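Local coordinates for oxidoreductase, Gfo/Idh/MocA family (Vibrio cholerae, PDB 1XEA), which probably acts as an NAD(P)-dependent oxidoreductase, holding a dinucleotide cofactor on its Rossmann-fold domain, at residues Pro127-His132 and Tyr235-Phe240; Ser146-Lys151 and His225-Tyr230; Asp173-Ser178 and Thr209-Ser214. All coordinates share one frame; numbering follows the deposited sequence.

Interaction 1: Pro127-His132 and Tyr235-Phe240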
loop_
_atom_site.group_PDB
_atom_site.type_symbol
_atom_site.label_atom_id
_atom_site.label_comp_id
_atom_site.label_asym_id
_atom_site.label_seq_id
_atom_site.Cartn_x
_atom_site.Cartn_y
_atom_site.Cartn_z
ATOM N N PRO A 127 -14.530 -12.399 10.971
ATOM C CA PRO A 127 -14.198 -11.617 12.170
ATOM C C PRO A 127 -13.793 -10.165 11.934
ATOM O O PRO A 127 -14.304 -9.273 12.601
ATOM C CB PRO A 127 -13.107 -12.447 12.850
ATOM C CG PRO A 127 -12.532 -13.284 11.729
ATOM C CD PRO A 127 -13.728 -13.635 10.892
ATOM N N LEU A 128 -12.898 -9.909 10.989
ATOM C CA LEU A 128 -12.506 -8.534 10.767
ATOM C C LEU A 128 -13.638 -7.688 10.191
ATOM O O LEU A 128 -13.738 -6.494 10.479
ATOM C CB LEU A 128 -11.275 -8.438 9.855
ATOM C CG LEU A 128 -10.697 -7.021 9.650
ATOM C CD1 LEU A 128 -10.022 -6.559 10.920
ATOM C CD2 LEU A 128 -9.710 -7.011 8.507
ATOM N N TYR A 129 -14.513 -8.276 9.387
ATOM C CA TYR A 129 -15.583 -7.461 8.821
ATOM C C TYR A 129 -16.729 -7.192 9.780
ATOM O O TYR A 129 -17.251 -6.084 9.815
ATOM C CB TYR A 129 -16.142 -8.102 7.552
ATOM C CG TYR A 129 -15.135 -8.353 6.456
ATOM C CD1 TYR A 129 -13.820 -7.867 6.541
ATOM C CD2 TYR A 129 -15.500 -9.076 5.326
ATOM C CE1 TYR A 129 -12.899 -8.101 5.523
ATOM C CE2 TYR A 129 -14.596 -9.317 4.301
ATOM C CZ TYR A 129 -13.303 -8.832 4.403
ATOM O OH TYR A 129 -12.416 -9.081 3.387
ATOM N N ASN A 130 -17.124 -8.204 10.548
ATOM C CA ASN A 130 -18.224 -8.044 11.491
ATOM C C ASN A 130 -17.828 -7.188 12.686
ATOM O O ASN A 130 -18.686 -6.626 13.368
ATOM C CB ASN A 130 -18.724 -9.408 11.972
ATOM C CG ASN A 130 -19.290 -10.267 10.839
ATOM O OD1 ASN A 130 -19.512 -9.792 9.720
ATOM N ND2 ASN A 130 -19.536 -11.541 11.135
ATOM N N GLN A 131 -16.526 -7.091 12.941
ATOM C CA GLN A 131 -16.031 -6.298 14.056
ATOM C C GLN A 131 -16.213 -4.819 13.791
ATOM O O GLN A 131 -16.507 -4.047 14.701
ATOM C CB GLN A 131 -14.555 -6.575 14.290
ATOM C CG GLN A 131 -13.890 -5.549 15.180
ATOM C CD GLN A 131 -12.409 -5.840 15.382
ATOM O OE1 GLN A 131 -11.642 -4.964 15.814
ATOM N NE2 GLN A 131 -11.995 -7.084 15.075
ATOM N N HIS A 132 -16.036 -4.434 12.535
ATOM C CA HIS A 132 -16.163 -3.042 12.141
ATOM C C HIS A 132 -17.545 -2.695 11.586
ATOM O O HIS A 132 -18.095 -1.640 11.904
ATOM C CB HIS A 132 -15.072 -2.703 11.116
ATOM C CG HIS A 132 -13.686 -2.701 11.688
ATOM N ND1 HIS A 132 -13.181 -1.643 12.412
ATOM C CD2 HIS A 132 -12.710 -3.641 11.667
ATOM C CE1 HIS A 132 -11.955 -1.930 12.813
ATOM N NE2 HIS A 132 -11.645 -3.137 12.374
ATOM N N TYR A 235 -15.109 1.976 4.164
ATOM C CA TYR A 235 -14.123 0.924 4.447
ATOM C C TYR A 235 -13.846 0.162 3.163
ATOM O O TYR A 235 -14.729 0.000 2.326
ATOM C CB TYR A 235 -14.647 -0.110 5.442
ATOM C CG TYR A 235 -14.892 0.373 6.840
ATOM C CD1 TYR A 235 -16.050 1.076 7.162
ATOM C CD2 TYR A 235 -13.971 0.110 7.859
ATOM C CE1 TYR A 235 -16.290 1.505 8.463
ATOM C CE2 TYR A 235 -14.195 0.535 9.164
ATOM C CZ TYR A 235 -15.357 1.233 9.459
ATOM O OH TYR A 235 -15.581 1.670 10.742
ATOM N N LEU A 236 -12.628 -0.337 3.020
ATOM C CA LEU A 236 -12.274 -1.108 1.837
ATOM C C LEU A 236 -11.301 -2.184 2.263
ATOM O O LEU A 236 -10.141 -1.899 2.549
ATOM C CB LEU A 236 -11.612 -0.229 0.781
ATOM C CG LEU A 236 -11.560 -0.739 -0.670
ATOM C CD1 LEU A 236 -10.486 0.054 -1.394
ATOM C CD2 LEU A 236 -11.256 -2.211 -0.746
ATOM N N PHE A 237 -11.772 -3.423 2.308
ATOM C CA PHE A 237 -10.916 -4.531 2.700
ATOM C C PHE A 237 -10.384 -5.257 1.471
ATOM O O PHE A 237 -11.162 -5.702 0.626
ATOM C CB PHE A 237 -11.686 -5.510 3.577
ATOM C CG PHE A 237 -12.221 -4.904 4.833
ATOM C CD1 PHE A 237 -13.528 -4.444 4.898
ATOM C CD2 PHE A 237 -11.427 -4.825 5.970
ATOM C CE1 PHE A 237 -14.048 -3.924 6.092
ATOM C CE2 PHE A 237 -11.930 -4.307 7.172
ATOM C CZ PHE A 237 -13.241 -3.857 7.230
ATOM N N ASP A 238 -9.061 -5.370 1.374
ATOM C CA ASP A 238 -8.412 -6.048 0.248
ATOM C C ASP A 238 -8.171 -7.528 0.559
ATOM O O ASP A 238 -7.622 -8.270 -0.258
ATOM C CB ASP A 238 -7.081 -5.359 -0.085
ATOM C CG ASP A 238 -6.256 -5.077 1.150
ATOM O OD1 ASP A 238 -6.693 -4.270 2.000
ATOM O OD2 ASP A 238 -5.170 -5.665 1.294
ATOM N N SER A 239 -8.571 -7.945 1.754
ATOM C CA SER A 239 -8.429 -9.329 2.173
ATOM C C SER A 239 -9.249 -9.518 3.450
ATOM O O SER A 239 -10.020 -8.638 3.840
ATOM C CB SER A 239 -6.962 -9.676 2.449
ATOM O OG SER A 239 -6.511 -9.139 3.674
ATOM N N PHE A 240 -9.084 -10.662 4.100
ATOM C CA PHE A 240 -9.800 -10.915 5.326
ATOM C C PHE A 240 -8.998 -10.448 6.536
ATOM O O PHE A 240 -9.503 -10.466 7.646
ATOM C CB PHE A 240 -10.125 -12.409 5.445
ATOM C CG PHE A 240 -11.038 -12.916 4.368
ATOM C CD1 PHE A 240 -10.625 -13.935 3.516
ATOM C CD2 PHE A 240 -12.295 -12.332 4.165
ATOM C CE1 PHE A 240 -11.449 -14.363 2.474
ATOM C CE2 PHE A 240 -13.131 -12.754 3.121
ATOM C CZ PHE A 240 -12.707 -13.769 2.269
HETATM O O HOH W 1 -14.482 0.689 12.840
#

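Interaction 2: Ser146-Lys151 and His225-Tyr230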
loop_
_atom_site.group_PDB
_atom_site.type_symbol
_atom_site.label_atom_id
_atom_site.label_comp_id
_atom_site.label_asym_id
_atom_site.label_seq_id
_atom_site.Cartn_x
_atom_site.Cartn_y
_atom_site.Cartn_z
ATOM N N SER A 146 -24.165 1.754 1.087
ATOM C CA SER A 146 -23.728 0.911 -0.017
ATOM C C SER A 146 -22.774 -0.172 0.497
ATOM O O SER A 146 -22.105 -0.000 1.519
ATOM C CB SER A 146 -23.054 1.759 -1.110
ATOM O OG SER A 146 -21.638 1.740 -1.008
ATOM N N LEU A 147 -22.743 -1.295 -0.205
ATOM C CA LEU A 147 -21.879 -2.410 0.145
ATOM C C LEU A 147 -21.571 -3.164 -1.147
ATOM O O LEU A 147 -22.481 -3.654 -1.816
ATOM C CB LEU A 147 -22.567 -3.343 1.151
ATOM C CG LEU A 147 -21.820 -4.642 1.497
ATOM C CD1 LEU A 147 -20.553 -4.316 2.262
ATOM C CD2 LEU A 147 -22.710 -5.569 2.297
ATOM N N ARG A 148 -20.293 -3.244 -1.502
ATOM C CA ARG A 148 -19.875 -3.920 -2.721
ATOM C C ARG A 148 -18.934 -5.064 -2.408
ATOM O O ARG A 148 -17.877 -4.878 -1.801
ATOM C CB ARG A 148 -19.176 -2.936 -3.660
ATOM C CG ARG A 148 -18.606 -3.569 -4.920
ATOM C CD ARG A 148 -18.093 -2.507 -5.876
ATOM N NE ARG A 148 -16.905 -1.831 -5.383
ATOM C CZ ARG A 148 -16.584 -0.572 -5.670
ATOM N NH1 ARG A 148 -17.373 0.161 -6.453
ATOM N NH2 ARG A 148 -15.466 -0.050 -5.173
ATOM N N TRP A 149 -19.314 -6.257 -2.837
ATOM C CA TRP A 149 -18.487 -7.420 -2.600
ATOM C C TRP A 149 -17.926 -7.900 -3.946
ATOM O O TRP A 149 -18.678 -8.312 -4.819
ATOM C CB TRP A 149 -19.342 -8.504 -1.939
ATOM C CG TRP A 149 -18.539 -9.476 -1.141
ATOM C CD1 TRP A 149 -17.599 -10.349 -1.616
ATOM C CD2 TRP A 149 -18.561 -9.641 0.274
ATOM N NE1 TRP A 149 -17.036 -11.043 -0.587
ATOM C CE2 TRP A 149 -17.608 -10.632 0.589
ATOM C CE3 TRP A 149 -19.293 -9.050 1.314
ATOM C CZ2 TRP A 149 -17.364 -11.043 1.900
ATOM C CZ3 TRP A 149 -19.049 -9.463 2.611
ATOM C CH2 TRP A 149 -18.094 -10.450 2.891
ATOM N N GLU A 150 -16.612 -7.811 -4.117
ATOM C CA GLU A 150 -15.951 -8.254 -5.339
ATOM C C GLU A 150 -15.146 -9.525 -5.044
ATOM O O GLU A 150 -14.424 -9.600 -4.047
ATOM C CB GLU A 150 -14.992 -7.172 -5.848
ATOM C CG GLU A 150 -15.653 -5.847 -6.207
ATOM C CD GLU A 150 -14.669 -4.803 -6.731
ATOM O OE1 GLU A 150 -13.990 -5.071 -7.748
ATOM O OE2 GLU A 150 -14.580 -3.710 -6.123
ATOM N N LYS A 151 -15.279 -10.522 -5.906
ATOM C CA LYS A 151 -14.533 -11.759 -5.744
ATOM C C LYS A 151 -14.161 -12.173 -7.148
ATOM O O LYS A 151 -15.000 -12.681 -7.892
ATOM C CB LYS A 151 -15.392 -12.837 -5.094
ATOM C CG LYS A 151 -14.599 -14.057 -4.665
ATOM C CD LYS A 151 -15.504 -15.121 -4.061
ATOM C CE LYS A 151 -14.685 -16.242 -3.448
ATOM N NZ LYS A 151 -13.765 -16.858 -4.442
ATOM N N HIS A 225 -12.342 -8.129 -2.795
ATOM C CA HIS A 225 -12.402 -6.829 -2.158
ATOM C C HIS A 225 -13.787 -6.484 -1.670
ATOM O O HIS A 225 -14.760 -6.626 -2.407
ATOM C CB HIS A 225 -11.962 -5.757 -3.145
ATOM C CG HIS A 225 -10.560 -5.921 -3.629
ATOM N ND1 HIS A 225 -10.060 -5.212 -4.699
ATOM C CD2 HIS A 225 -9.542 -6.692 -3.177
ATOM C CE1 HIS A 225 -8.793 -5.537 -4.886
ATOM N NE2 HIS A 225 -8.454 -6.433 -3.975
ATOM N N VAL A 226 -13.886 -6.029 -0.430
ATOM C CA VAL A 226 -15.179 -5.633 0.104
ATOM C C VAL A 226 -15.120 -4.134 0.407
ATOM O O VAL A 226 -14.183 -3.648 1.043
ATOM C CB VAL A 226 -15.519 -6.417 1.365
ATOM C CG1 VAL A 226 -16.913 -6.056 1.831
ATOM C CG2 VAL A 226 -15.402 -7.888 1.086
ATOM N N THR A 227 -16.120 -3.412 -0.080
ATOM C CA THR A 227 -16.207 -1.978 0.108
ATOM C C THR A 227 -17.541 -1.657 0.726
ATOM O O THR A 227 -18.583 -2.048 0.198
ATOM C CB THR A 227 -16.153 -1.222 -1.219
ATOM O OG1 THR A 227 -14.900 -1.462 -1.861
ATOM C CG2 THR A 227 -16.329 0.257 -0.985
ATOM N N ALA A 228 -17.518 -0.941 1.842
ATOM C CA ALA A 228 -18.753 -0.570 2.515
ATOM C C ALA A 228 -18.791 0.929 2.733
ATOM O O ALA A 228 -17.771 1.543 3.024
ATOM C CB ALA A 228 -18.840 -1.292 3.849
ATOM N N SER A 229 -19.952 1.543 2.594
ATOM C CA SER A 229 -19.984 2.967 2.840
ATOM C C SER A 229 -21.205 3.390 3.635
ATOM O O SER A 229 -22.288 2.821 3.507
ATOM C CB SER A 229 -19.915 3.742 1.528
ATOM O OG SER A 229 -21.189 3.838 0.932
ATOM N N TYR A 230 -20.998 4.394 4.474
ATOM C CA TYR A 230 -22.041 4.956 5.308
ATOM C C TYR A 230 -21.988 6.438 5.020
ATOM O O TYR A 230 -21.415 6.855 4.013
ATOM C CB TYR A 230 -21.725 4.714 6.778
ATOM C CG TYR A 230 -21.614 3.259 7.155
ATOM C CD1 TYR A 230 -20.457 2.529 6.878
ATOM C CD2 TYR A 230 -22.667 2.609 7.795
ATOM C CE1 TYR A 230 -20.358 1.190 7.237
ATOM C CE2 TYR A 230 -22.575 1.272 8.154
ATOM C CZ TYR A 230 -21.423 0.570 7.876
ATOM O OH TYR A 230 -21.333 -0.747 8.250
HETATM O O HOH W 2 -15.175 -4.018 -3.407
HETATM O O HOH W 3 -11.093 -4.249 -7.535
#

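Interaction 3: Asp173-Ser178 and Thr209-Ser214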
loop_
_atom_site.group_PDB
_atom_site.type_symbol
_atom_site.label_atom_id
_atom_site.label_comp_id
_atom_site.label_asym_id
_atom_site.label_seq_id
_atom_site.Cartn_x
_atom_site.Cartn_y
_atom_site.Cartn_z
ATOM N N ASP A 173 -24.726 -13.731 -1.692
ATOM C CA ASP A 173 -25.325 -13.889 -0.374
ATOM C C ASP A 173 -24.758 -12.894 0.630
ATOM O O ASP A 173 -25.502 -12.265 1.386
ATOM C CB ASP A 173 -25.092 -15.295 0.177
ATOM C CG ASP A 173 -25.506 -15.415 1.644
ATOM O OD1 ASP A 173 -26.714 -15.470 1.938
ATOM O OD2 ASP A 173 -24.622 -15.435 2.518
ATOM N N SER A 174 -23.436 -12.769 0.648
ATOM C CA SER A 174 -22.763 -11.868 1.576
ATOM C C SER A 174 -23.293 -10.448 1.521
ATOM O O SER A 174 -23.192 -9.699 2.487
ATOM C CB SER A 174 -21.259 -11.858 1.301
ATOM O OG SER A 174 -20.716 -13.146 1.467
ATOM N N VAL A 175 -23.869 -10.091 0.386
ATOM C CA VAL A 175 -24.390 -8.760 0.188
ATOM C C VAL A 175 -25.898 -8.712 0.339
ATOM O O VAL A 175 -26.468 -7.649 0.561
ATOM C CB VAL A 175 -24.004 -8.272 -1.209
ATOM C CG1 VAL A 175 -24.660 -6.961 -1.500
ATOM C CG2 VAL A 175 -22.491 -8.127 -1.305
ATOM N N ASN A 176 -26.532 -9.879 0.228
ATOM C CA ASN A 176 -27.989 -10.021 0.307
ATOM C C ASN A 176 -28.564 -9.755 1.704
ATOM O O ASN A 176 -29.145 -10.632 2.336
ATOM C CB ASN A 176 -28.374 -11.420 -0.163
ATOM C CG ASN A 176 -29.830 -11.529 -0.512
ATOM O OD1 ASN A 176 -30.593 -10.581 -0.329
ATOM N ND2 ASN A 176 -30.230 -12.678 -1.033
ATOM N N LEU A 177 -28.414 -8.517 2.159
ATOM C CA LEU A 177 -28.871 -8.109 3.475
ATOM C C LEU A 177 -30.330 -7.660 3.491
ATOM O O LEU A 177 -30.852 -7.269 4.533
ATOM C CB LEU A 177 -27.979 -6.976 3.974
ATOM C CG LEU A 177 -26.472 -7.253 4.010
ATOM C CD1 LEU A 177 -25.726 -5.944 4.093
ATOM C CD2 LEU A 177 -26.123 -8.159 5.181
ATOM N N SER A 178 -30.983 -7.702 2.335
ATOM C CA SER A 178 -32.378 -7.280 2.231
ATOM C C SER A 178 -33.293 -8.441 1.846
ATOM O O SER A 178 -34.479 -8.249 1.566
ATOM C CB SER A 178 -32.504 -6.184 1.173
ATOM O OG SER A 178 -32.338 -6.721 -0.131
ATOM N N THR A 209 -29.994 1.706 0.732
ATOM C CA THR A 209 -28.787 0.907 0.636
ATOM C C THR A 209 -28.599 0.297 -0.739
ATOM O O THR A 209 -29.513 -0.311 -1.279
ATOM C CB THR A 209 -28.816 -0.230 1.662
ATOM O OG1 THR A 209 -29.080 0.311 2.964
ATOM C CG2 THR A 209 -27.484 -0.963 1.675
ATOM N N LEU A 210 -27.417 0.458 -1.309
ATOM C CA LEU A 210 -27.160 -0.116 -2.611
ATOM C C LEU A 210 -26.261 -1.329 -2.422
ATOM O O LEU A 210 -25.137 -1.211 -1.922
ATOM C CB LEU A 210 -26.496 0.912 -3.521
ATOM C CG LEU A 210 -26.055 0.425 -4.911
ATOM C CD1 LEU A 210 -27.245 0.183 -5.827
ATOM C CD2 LEU A 210 -25.137 1.477 -5.511
ATOM N N LEU A 211 -26.779 -2.496 -2.806
ATOM C CA LEU A 211 -26.069 -3.769 -2.690
ATOM C C LEU A 211 -25.463 -4.150 -4.036
ATOM O O LEU A 211 -26.059 -3.895 -5.082
ATOM C CB LEU A 211 -27.042 -4.845 -2.200
ATOM C CG LEU A 211 -27.742 -4.448 -0.897
ATOM C CD1 LEU A 211 -28.606 -5.579 -0.364
ATOM C CD2 LEU A 211 -26.685 -4.082 0.121
ATOM N N HIS A 212 -24.282 -4.759 -4.017
ATOM C CA HIS A 212 -23.611 -5.117 -5.265
ATOM C C HIS A 212 -22.680 -6.317 -5.141
ATOM O O HIS A 212 -21.761 -6.326 -4.318
ATOM C CB HIS A 212 -22.819 -3.907 -5.776
ATOM C CG HIS A 212 -22.180 -4.107 -7.120
ATOM N ND1 HIS A 212 -21.346 -3.168 -7.692
ATOM C CD2 HIS A 212 -22.260 -5.126 -8.009
ATOM C CE1 HIS A 212 -20.942 -3.599 -8.874
ATOM N NE2 HIS A 212 -21.482 -4.785 -9.089
ATOM N N ALA A 213 -22.924 -7.325 -5.974
ATOM C CA ALA A 213 -22.108 -8.536 -5.997
ATOM C C ALA A 213 -21.440 -8.565 -7.361
ATOM O O ALA A 213 -22.107 -8.514 -8.387
ATOM C CB ALA A 213 -22.973 -9.771 -5.795
ATOM N N SER A 214 -20.118 -8.657 -7.357
ATOM C CA SER A 214 -19.339 -8.631 -8.576
ATOM C C SER A 214 -18.326 -9.781 -8.612
ATOM O O SER A 214 -17.590 -10.022 -7.650
ATOM C CB SER A 214 -18.645 -7.268 -8.640
ATOM O OG SER A 214 -17.690 -7.163 -9.666
#

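Interaction 1: Pro127-His132 and Tyr235-Phe240
The phenol oxygen of Y129 is gripped by one hydrogen bond across the contact: Y129 OH donates to S239 O at 2.5 Å. The hydroxyl sits above the carbonyl plane of S239, and the C=O...OH angle of 115° shows that it meets the oxygen from the flank, while S239 O lies at the edge of the tyrosine ring, in its plane. A tyrosine suits the place because its ring packs among F237 and F240 while the hydroxyl at its tip still reaches a backbone carbonyl. The serine's own hydroxyl is engaged elsewhere, with the amides of T241 and Q242.

The Y129 ring, with CG anti to the carbonyl carbon, reaches tip to tip toward F237. Its CD1 lies over the centre of one face of the F237 ring, 3.7 Å above the plane, but the planes are tilted by 36°, so the pair is oblique. F240 crosses Y129 obliquely as well, F240 CD2 lying 3.7 Å from Y129 CZ. L128, whose CG is anti to the backbone N, sends CD2 to F237 CE2 at 3.7 Å, a branched aliphatic filling beside the phenylalanine.

One turn on, H132 and Y235 cross at about a right angle, H132 CB being 3.9 Å from Y235 CE2. A water joins their polar ends, 2.7 Å from H132 ND1 at the imidazole edge and 2.6 Å from Y235 OH. The Y235 side chain is about 7 Å from a bound nickel ion.

Helix 127-132 runs almost antiparallel to strand segment 235-237, and Y129, F237 and F240 form an aromatic cluster between the helix, the end of strand 233-237 and the loop that follows it, as in the alpha/beta domain that accompanies the Rossmann fold in the Gfo/Idh/MocA family.

Interaction 2: Ser146-Lys151 and His225-Tyr230
Backbone hydrogen bonds zip strands 146-151 and 225-230 together in antiparallel register. The hydrogen-bonded pairs are S146 with S229, R148 with T227, and E150 with H225, each joined by two bonds. The central pair is the straightest: R148 N reaches T227 O at 2.7 Å with an N-H...O angle of 173°, nearly along the C=O axis, and T227 N returns to R148 O in its carbonyl plane. At the end pairs, S146 N and H225 N lie above the planes of the carbonyls that receive them.

Apolar contacts fill the face that carries L147, W149, V226 and A228. V226 and W149 lie side by side, both pointing the same way, so that V226 CG2 sits over the centre of the indole, 3.7 Å from the centroid of its six-membered ring, in a CH-pi contact. A beta-branched valine suits this place because one methyl, CG2, can lie over the indole face while CG1 touches both W149 CE3 and L147 CD1. L147 CD1 meets A228 CB at 3.8 Å, the single methyl of A228 facing the leucine tip. Helices 160-175 and 134-138 cover this face, whereas the other meets a second subunit, the open-faced sheet arrangement known from Gfo/Idh/MocA oxidoreductases. The indole's polar atom, W149 NE1, bonds to E224 OE1.

The charged side chains of R148 and E150 lie on the other face. There the hydroxyls S146 OG and S229 OG share a hydrogen bond of 2.9 Å. R148, bent at chi3 (69°), turns NE back to E150 OE2 in a salt bridge of 3.1 Å, and E150 OE2 also pairs with R148 NH2 of the second subunit.

Water bridges complete the network: one water lies 2.8 Å from E150 OE2 and 3.0 Å from T227 OG1, and another links E150 OE1 with H225 ND1.

Interaction 3: Asp173-Ser178 and Thr209-Ser214
Where helix 160-175 ends, the chain leaves it through an inverse gamma turn centred on N176 and rests on strand 209-216 of the large mixed sheet, so this is a helix-on-sheet contact of the alpha/beta domain. The turn is closed by L177 N donating to V175 O at 2.7 Å, while N176 N reaches back to D173 O at 2.8 Å. An asparagine is well placed at the bend, since its OD1 accepts from the amide of Q180 and its ND2 bonds to S295.

V175, the last helical residue, carries most of the helix side of the contact. With CG1 anti to the backbone N, that methyl comes down on the strand at L211 CB, 3.3 Å away, and beside the amide of H212. Its other branch, CG2, lies 3.6 Å from H212 O, so the compact forked side chain spreads along the strand backbone.

L211 comes from the sheet in the opposite sense, the two side chains sliding past each other. Its CG is anti to the carbonyl carbon (chi1 -55°), which carries the two methyls under the turn, L211 CD1 lying 3.1 Å from V175 O. A flexible leucine suits a site where both the V175 side chain and the peptide of the turn must be packed against. L177 also points toward the strand, its CD1 lying 4.5 Å from L211 CD2, and it touches L147 on the neighbouring strand.

At the far end of the turn, S178 OG is hydrogen-bonded to T206 OG1 and W204 NE1, and this same oxygen lies 3.9 Å from L211 CD1.

How the interactions relate
From the N terminus, the chain leaves the Rossmann sheet and enters helix 127-132, which finds its partner only after 102 intervening residues, at 235-240, so interaction 1 closes the outermost loop. Within it, strand 146-151 waits for 225-230 in interaction 2, and within that again the helix end at 173-178 meets 209-214 in interaction 3; the three are concentric and none cross. All reach one mixed sheet, whose strands 209-216, 146-152, 223-230 and 233-237 lie in that order. Probable backbone hydrogen bonds join neighbours: F237 N to V226 O links interactions 1 and 2, and W149 N to H212 O links 2 and 3.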